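Local coordinates for chitinase (Chromobacterium violaceum, PDB 4TXG), which probably binds chitin and hydrolyses its glycosidic bonds, as a family GH18 chitinase with a carbohydrate-binding module, at residues T317-A322 against S373-R378; D698-A703 against L761-P766. All coordinates share one frame; numbering follows the deposited sequence.

Contact 1 (T317-A322 against S373-R378); sequences TSMNNA and SGYLLR
Thr317 holds OG1 anti to its backbone N (chi1 -177°), facing the helical turn 374-377, while Tyr375 sets CG anti to N (chi1 157°), and its ring extends from there to the loop 317-322. The Thr317 hydroxyl donates to the main-chain carbonyl of Leu376, OG1 to O 2.8 Å, in the carbonyl plane and on a lone pair (C=O...donor angle 145°). The same OG1 weakly accepts Met319 N, so it ties its own loop together as well. Met319, bent at both chi2 and chi3, crosses the Tyr375 ring obliquely: CG lies over one face, offset toward the rim, CB sits 3.9 Å from CZ of Tyr375, and the methyl CE reaches CE1 of that ring at 3.4 Å. Its sulfur stands oblique to the ring, SD 5.1 Å from the Tyr375 ring centroid, a Met-aromatic contact, and also packs on Arg378 CB. On Leu376, CD2 meets Ala322 CB at 3.8 Å. The phenol end is held through two waters: Tyr375 OH donates to one at 2.7 Å, which in turn donates to Asn320 O, and accepts from the other at 2.9 Å, which also donates to Asn321 O. Both carbonyls belong to the type II turn 319-322, so the waters link phenol and turn. Ser373 OG N-caps the short helix, accepting Leu376 N at 3.2 Å. Arg378 turns its guanidinium elsewhere, to Asn672 O and Tyr760 O. The segments follow neighbouring parallel strands, 308-312 and 365-371: a loop meets a short helical turn, each beyond the C-terminal end of its strand, in a (beta/alpha)8 barrel whose fourth strand, 308-312, and its flanks carry the family's DGxDxDxE signature.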
ATOM      1  N   THR A 317      10.966   8.065  -0.613  1.00  6.27           N
ATOM      2  CA  THR A 317      11.037   8.515  -1.990  1.00  6.17           C
ATOM      3  C   THR A 317      12.003   9.683  -2.141  1.00  8.39           C
ATOM      4  O   THR A 317      12.188  10.479  -1.213  1.00  7.82           O
ATOM      5  CB  THR A 317       9.644   8.919  -2.515  1.00  8.53           C
ATOM      6  OG1 THR A 317       9.728   9.284  -3.898  1.00  7.56           O
ATOM      7  CG2 THR A 317       9.060  10.079  -1.714  1.00  9.34           C
ATOM      8  N   SER A 318      12.616   9.785  -3.317  1.00  6.37           N
ATOM      9  CA  SER A 318      13.554  10.862  -3.588  1.00  6.69           C
ATOM     10  C   SER A 318      12.882  12.142  -4.124  1.00  6.76           C
ATOM     11  O   SER A 318      13.583  13.090  -4.471  1.00  8.36           O
ATOM     12  CB  SER A 318      14.620  10.392  -4.582  1.00  6.98           C
ATOM     13  OG  SER A 318      14.054  10.178  -5.872  1.00  7.99           O
ATOM     14  N   MET A 319      11.550  12.176  -4.184  1.00  8.44           N
ATOM     15  CA  MET A 319      10.832  13.404  -4.548  1.00  8.32           C
ATOM     16  C   MET A 319      10.966  14.418  -3.416  1.00 11.02           C
ATOM     17  O   MET A 319      10.697  14.099  -2.262  1.00 11.68           O
ATOM     18  CB  MET A 319       9.341  13.148  -4.813  1.00  8.22           C
ATOM     19  CG  MET A 319       9.029  12.019  -5.786  1.00  8.90           C
ATOM     20  SD  MET A 319       9.660  12.260  -7.464  1.00 17.49           S
ATOM     21  CE  MET A 319       8.646  13.582  -8.078  1.00 16.43           C
ATOM     22  N   ASN A 320      11.392  15.627  -3.752  1.00  7.64           N
ATOM     23  CA  ASN A 320      11.569  16.687  -2.772  1.00 11.84           C
ATOM     24  C   ASN A 320      10.217  17.102  -2.178  1.00 13.65           C
ATOM     25  O   ASN A 320       9.224  17.164  -2.902  1.00 14.20           O
ATOM     26  CB  ASN A 320      12.277  17.872  -3.432  1.00 12.83           C
ATOM     27  CG  ASN A 320      12.547  19.002  -2.470  1.00 18.03           C
ATOM     28  OD1 ASN A 320      13.404  18.890  -1.594  1.00 16.89           O
ATOM     29  ND2 ASN A 320      11.833  20.110  -2.645  1.00 20.70           N
ATOM     30  N   ASN A 321      10.180  17.350  -0.865  1.00  9.69           N
ATOM     31  CA  ASN A 321       8.959  17.764  -0.152  1.00  9.90           C
ATOM     32  C   ASN A 321       7.810  16.759  -0.219  1.00 11.23           C
ATOM     33  O   ASN A 321       6.645  17.132  -0.077  1.00 15.08           O
ATOM     34  CB  ASN A 321       8.451  19.110  -0.677  1.00 11.29           C
ATOM     35  CG  ASN A 321       9.325  20.278  -0.260  1.00 18.34           C
ATOM     36  OD1 ASN A 321      10.151  20.163   0.640  1.00 15.55           O
ATOM     37  ND2 ASN A 321       9.124  21.423  -0.906  1.00 20.31           N
ATOM     38  N   ALA A 322       8.121  15.488  -0.436  1.00 13.46           N
ATOM     39  CA  ALA A 322       7.070  14.481  -0.529  1.00 15.23           C
ATOM     40  C   ALA A 322       6.632  14.003   0.846  1.00 16.50           C
ATOM     41  O   ALA A 322       5.512  13.519   1.014  1.00 17.36           O
ATOM     42  CB  ALA A 322       7.534  13.303  -1.368  1.00 19.63           C
ATOM     43  N   SER A 373       0.317   6.491  -5.443  1.00  9.36           N
ATOM     44  CA  SER A 373       0.635   7.712  -6.202  1.00 10.84           C
ATOM     45  C   SER A 373       1.779   7.568  -7.209  1.00 10.99           C
ATOM     46  O   SER A 373       2.909   7.270  -6.833  1.00  7.92           O
ATOM     47  CB  SER A 373       0.989   8.846  -5.237  1.00 11.69           C
ATOM     48  OG  SER A 373       1.505   9.950  -5.944  1.00 13.20           O
ATOM     49  N   GLY A 374       1.486   7.820  -8.480  1.00 10.73           N
ATOM     50  CA  GLY A 374       2.512   7.802  -9.504  1.00 10.43           C
ATOM     51  C   GLY A 374       3.565   8.873  -9.275  1.00 12.24           C
ATOM     52  O   GLY A 374       4.711   8.724  -9.703  1.00 13.66           O
ATOM     53  N   TYR A 375       3.181   9.953  -8.597  1.00  7.71           N
ATOM     54  CA  TYR A 375       4.141  10.996  -8.250  1.00  7.38           C
ATOM     55  C   TYR A 375       5.176  10.472  -7.246  1.00  8.35           C
ATOM     56  O   TYR A 375       6.382  10.574  -7.480  1.00  7.84           O
ATOM     57  CB  TYR A 375       3.412  12.218  -7.685  1.00  9.59           C
ATOM     58  CG  TYR A 375       4.265  13.113  -6.801  1.00 14.36           C
ATOM     59  CD1 TYR A 375       5.156  14.032  -7.346  1.00 17.87           C
ATOM     60  CD2 TYR A 375       4.159  13.043  -5.410  1.00 17.52           C
ATOM     61  CE1 TYR A 375       5.923  14.857  -6.529  1.00 16.80           C
ATOM     62  CE2 TYR A 375       4.924  13.854  -4.589  1.00 20.30           C
ATOM     63  CZ  TYR A 375       5.803  14.760  -5.155  1.00 20.40           C
ATOM     64  OH  TYR A 375       6.559  15.566  -4.337  1.00 20.16           O
ATOM     65  N   LEU A 376       4.705   9.901  -6.140  1.00  8.17           N
ATOM     66  CA  LEU A 376       5.626   9.341  -5.143  1.00  6.04           C
ATOM     67  C   LEU A 376       6.520   8.266  -5.748  1.00  9.00           C
ATOM     68  O   LEU A 376       7.716   8.213  -5.473  1.00  8.17           O
ATOM     69  CB  LEU A 376       4.855   8.756  -3.956  1.00  8.91           C
ATOM     70  CG  LEU A 376       4.059   9.747  -3.106  1.00  7.08           C
ATOM     71  CD1 LEU A 376       3.261   9.038  -2.013  1.00  7.97           C
ATOM     72  CD2 LEU A 376       4.993  10.783  -2.494  1.00  9.86           C
ATOM     73  N   LEU A 377       5.936   7.408  -6.578  1.00  6.88           N
ATOM     74  CA  LEU A 377       6.675   6.279  -7.131  1.00  5.90           C
ATOM     75  C   LEU A 377       7.740   6.713  -8.129  1.00  8.00           C
ATOM     76  O   LEU A 377       8.685   5.962  -8.402  1.00  7.45           O
ATOM     77  CB  LEU A 377       5.702   5.295  -7.785  1.00  8.29           C
ATOM     78  CG  LEU A 377       4.833   4.503  -6.800  1.00  5.57           C
ATOM     79  CD1 LEU A 377       3.710   3.792  -7.548  1.00  9.20           C
ATOM     80  CD2 LEU A 377       5.642   3.493  -5.971  1.00  6.50           C
ATOM     81  N   ARG A 378       7.613   7.929  -8.663  1.00  6.70           N
ATOM     82  CA  ARG A 378       8.624   8.410  -9.605  1.00  6.65           C
ATOM     83  C   ARG A 378       9.980   8.550  -8.899  1.00  8.68           C
ATOM     84  O   ARG A 378      11.028   8.520  -9.536  1.00  9.37           O
ATOM     85  CB  ARG A 378       8.202   9.741 -10.229  1.00  9.06           C
ATOM     86  CG  ARG A 378       9.156  10.253 -11.300  1.00 11.71           C
ATOM     87  CD  ARG A 378       8.562  11.451 -12.024  1.00 10.80           C
ATOM     88  NE  ARG A 378       7.341  11.108 -12.749  1.00 11.07           N
ATOM     89  CZ  ARG A 378       7.293  10.814 -14.047  1.00 10.49           C
ATOM     90  NH1 ARG A 378       8.400  10.809 -14.771  1.00  7.81           N
ATOM     91  NH2 ARG A 378       6.127  10.530 -14.623  1.00 10.99           N
TER
HETATM   92  O   HOH W   1       8.452  17.091  -5.431  1.00 15.92           O
HETATM   93  O   HOH W   2       5.693  17.924  -2.920  1.00 27.81           O

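Contact 2 (D698-A703 against L761-P766)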
ATOM      1  N   ASP A 698       9.097  -8.559 -19.250  1.00  8.04           N
ATOM      2  CA  ASP A 698       7.797  -7.910 -19.091  1.00  9.90           C
ATOM      3  C   ASP A 698       7.928  -6.579 -18.364  1.00  9.57           C
ATOM      4  O   ASP A 698       8.503  -6.504 -17.280  1.00 10.14           O
ATOM      5  CB  ASP A 698       6.828  -8.813 -18.318  1.00  9.81           C
ATOM      6  CG  ASP A 698       6.326  -9.981 -19.137  1.00 12.46           C
ATOM      7  OD1 ASP A 698       6.307  -9.891 -20.385  1.00 12.24           O
ATOM      8  OD2 ASP A 698       5.933 -10.991 -18.517  1.00 11.68           O
ATOM      9  N   VAL A 699       7.392  -5.530 -18.975  1.00  8.89           N
ATOM     10  CA  VAL A 699       7.267  -4.227 -18.337  1.00  7.87           C
ATOM     11  C   VAL A 699       5.794  -4.025 -17.990  1.00  6.63           C
ATOM     12  O   VAL A 699       4.934  -4.245 -18.843  1.00  8.76           O
ATOM     13  CB  VAL A 699       7.779  -3.112 -19.274  1.00 11.42           C
ATOM     14  CG1 VAL A 699       7.627  -1.733 -18.640  1.00 11.66           C
ATOM     15  CG2 VAL A 699       9.241  -3.387 -19.630  1.00 13.70           C
ATOM     16  N   PRO A 700       5.491  -3.641 -16.739  1.00  6.45           N
ATOM     17  CA  PRO A 700       4.064  -3.493 -16.416  1.00  6.47           C
ATOM     18  C   PRO A 700       3.419  -2.382 -17.241  1.00  7.04           C
ATOM     19  O   PRO A 700       4.095  -1.437 -17.653  1.00  8.27           O
ATOM     20  CB  PRO A 700       4.070  -3.142 -14.925  1.00  6.29           C
ATOM     21  CG  PRO A 700       5.421  -2.488 -14.698  1.00  8.75           C
ATOM     22  CD  PRO A 700       6.368  -3.233 -15.627  1.00  6.30           C
ATOM     23  N   THR A 701       2.121  -2.516 -17.483  1.00  6.82           N
ATOM     24  CA  THR A 701       1.385  -1.567 -18.312  1.00  6.98           C
ATOM     25  C   THR A 701       1.107  -0.235 -17.612  1.00  6.92           C
ATOM     26  O   THR A 701       0.385   0.605 -18.140  1.00  7.66           O
ATOM     27  CB  THR A 701       0.042  -2.168 -18.751  1.00  9.25           C
ATOM     28  OG1 THR A 701      -0.623  -2.707 -17.597  1.00  8.68           O
ATOM     29  CG2 THR A 701       0.260  -3.284 -19.790  1.00  9.57           C
ATOM     30  N   SER A 702       1.654  -0.060 -16.414  1.00  8.51           N
ATOM     31  CA  SER A 702       1.643   1.246 -15.762  1.00  6.64           C
ATOM     32  C   SER A 702       2.382   2.278 -16.621  1.00  8.49           C
ATOM     33  O   SER A 702       2.048   3.466 -16.594  1.00  9.05           O
ATOM     34  CB  SER A 702       2.269   1.157 -14.354  1.00  6.41           C
ATOM     35  OG  SER A 702       3.581   0.589 -14.408  1.00  6.31           O
ATOM     36  N   ALA A 703       3.368   1.821 -17.398  1.00  6.84           N
ATOM     37  CA  ALA A 703       4.058   2.702 -18.343  1.00  7.31           C
ATOM     38  C   ALA A 703       3.496   2.473 -19.725  1.00  8.22           C
ATOM     39  O   ALA A 703       3.194   1.333 -20.093  1.00  7.63           O
ATOM     40  CB  ALA A 703       5.567   2.450 -18.339  1.00  9.15           C
ATOM     41  N   LEU A 761       6.036   6.597 -17.370  1.00  7.57           N
ATOM     42  CA  LEU A 761       5.430   6.509 -16.043  1.00  7.31           C
ATOM     43  C   LEU A 761       6.150   5.426 -15.246  1.00  6.99           C
ATOM     44  O   LEU A 761       6.771   4.532 -15.833  1.00  6.95           O
ATOM     45  CB  LEU A 761       3.927   6.218 -16.129  1.00  7.26           C
ATOM     46  CG  LEU A 761       3.038   7.410 -16.525  1.00  8.02           C
ATOM     47  CD1 LEU A 761       1.618   6.948 -16.867  1.00  7.76           C
ATOM     48  CD2 LEU A 761       3.007   8.453 -15.420  1.00 10.05           C
ATOM     49  N   PRO A 762       6.073   5.495 -13.906  1.00  6.84           N
ATOM     50  CA  PRO A 762       6.846   4.543 -13.099  1.00  7.97           C
ATOM     51  C   PRO A 762       6.501   3.075 -13.335  1.00  8.65           C
ATOM     52  O   PRO A 762       5.359   2.733 -13.670  1.00  6.39           O
ATOM     53  CB  PRO A 762       6.497   4.953 -11.665  1.00  8.91           C
ATOM     54  CG  PRO A 762       6.253   6.448 -11.776  1.00  6.84           C
ATOM     55  CD  PRO A 762       5.489   6.569 -13.080  1.00  6.94           C
ATOM     56  N   ILE A 763       7.516   2.224 -13.164  1.00  6.35           N
ATOM     57  CA  ILE A 763       7.357   0.773 -13.184  1.00  7.62           C
ATOM     58  C   ILE A 763       8.101   0.155 -12.008  1.00  7.49           C
ATOM     59  O   ILE A 763       9.032   0.760 -11.457  1.00  7.14           O
ATOM     60  CB  ILE A 763       7.907   0.133 -14.492  1.00  6.30           C
ATOM     61  CG1 ILE A 763       9.430   0.263 -14.532  1.00  8.37           C
ATOM     62  CG2 ILE A 763       7.250   0.762 -15.738  1.00  6.45           C
ATOM     63  CD1 ILE A 763      10.088  -0.397 -15.737  1.00  8.97           C
ATOM     64  N   SER A 764       7.672  -1.039 -11.610  1.00  6.07           N
ATOM     65  CA  SER A 764       8.470  -1.889 -10.736  1.00  8.24           C
ATOM     66  C   SER A 764       8.986  -3.049 -11.584  1.00  7.03           C
ATOM     67  O   SER A 764       8.616  -3.186 -12.761  1.00  8.42           O
ATOM     68  CB  SER A 764       7.665  -2.396  -9.531  1.00  7.20           C
ATOM     69  OG  SER A 764       6.577  -3.218  -9.927  1.00  6.77           O
ATOM     70  N   GLY A 765       9.842  -3.873 -11.005  1.00  9.81           N
ATOM     71  CA  GLY A 765      10.481  -4.927 -11.768  1.00 10.63           C
ATOM     72  C   GLY A 765      11.630  -4.369 -12.593  1.00 11.97           C
ATOM     73  O   GLY A 765      12.488  -3.669 -12.059  1.00 12.31           O
ATOM     74  N   PRO A 766      11.678  -4.687 -13.895  1.00 10.45           N
ATOM     75  CA  PRO A 766      10.818  -5.598 -14.663  1.00  8.94           C
ATOM     76  C   PRO A 766      10.913  -7.051 -14.179  1.00 11.28           C
ATOM     77  O   PRO A 766      11.562  -7.335 -13.164  1.00  9.23           O
ATOM     78  CB  PRO A 766      11.358  -5.471 -16.098  1.00  9.92           C
ATOM     79  CG  PRO A 766      12.071  -4.151 -16.134  1.00 13.02           C
ATOM     80  CD  PRO A 766      12.659  -3.997 -14.757  1.00  9.81           C
TER
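Ile763 packs against Val699, Pro700 and Ala703, CB against the proline and CG2 shared by the other two, where a two-sheet beta domain is closed by the link from strand 752-758 of one sheet to strand 767-773 of the other. The side chains of Pro700 and Ile763 cross at about a right angle, CG of the proline pressing on CB of the isoleucine at 3.6 Å. Val699 and Ile763 meet obliquely, CG1 of the valine 3.8 Å from CG2 of the isoleucine. With CG1 of Ile763 between its backbone N and carbonyl carbon (chi1 68°), CG2 is left anti to the carbonyl carbon, where it also touches Ala703 CB at 3.5 Å. Leu663 of strand 659-664 packs on Ile763 from the other sheet. The type I turn 700-703 brings Ser702 over the 761-766 link, and its hydroxyl donates to the carbonyl of Pro762, OG to O 2.9 Å, in the carbonyl plane with a C=O...donor angle of 148°. Leu761 sets CB against Ser702 O at 3.4 Å; that oxygen accepts a hydrogen bond from Trp443 NE1 of helix 441-448. At the far end a cis peptide precedes Pro766, whose CB comes within 3.3 Å of Asp698 O, just where the link enters the strand that pairs with 694-700. Asp698 points its carboxylate elsewhere, to Arg736 and His768. Leu761 O is buried by the contact and finds no polar partner in the model; the nearest atom from 698-703 is the methyl CB of Ala703, 3.5 Å away.

Overall arrangement
Contact 1 closes before contact 2 opens along the chain, and their centres lie about 16 Å apart. Contact 1 belongs to the GH18 barrel, contact 2 to the C-terminal beta domain, yet they meet: Pro762 CG packs 3.4 Å from Gly374 O, and Leu761 CD2 lies beside the guanidinium of Arg378. Helix 441-448 is shared by both, since Leu377 rests on Trp443 and Tyr447, while Ser764 OG is hydrogen-bonded to Tyr447 O and Pro762 packs on the same tyrosine. The barrel turn 374-377, this helix and the 761-766 link thus form part of one interdomain interface, joining the presumed catalytic barrel directly to the C-terminal beta domain.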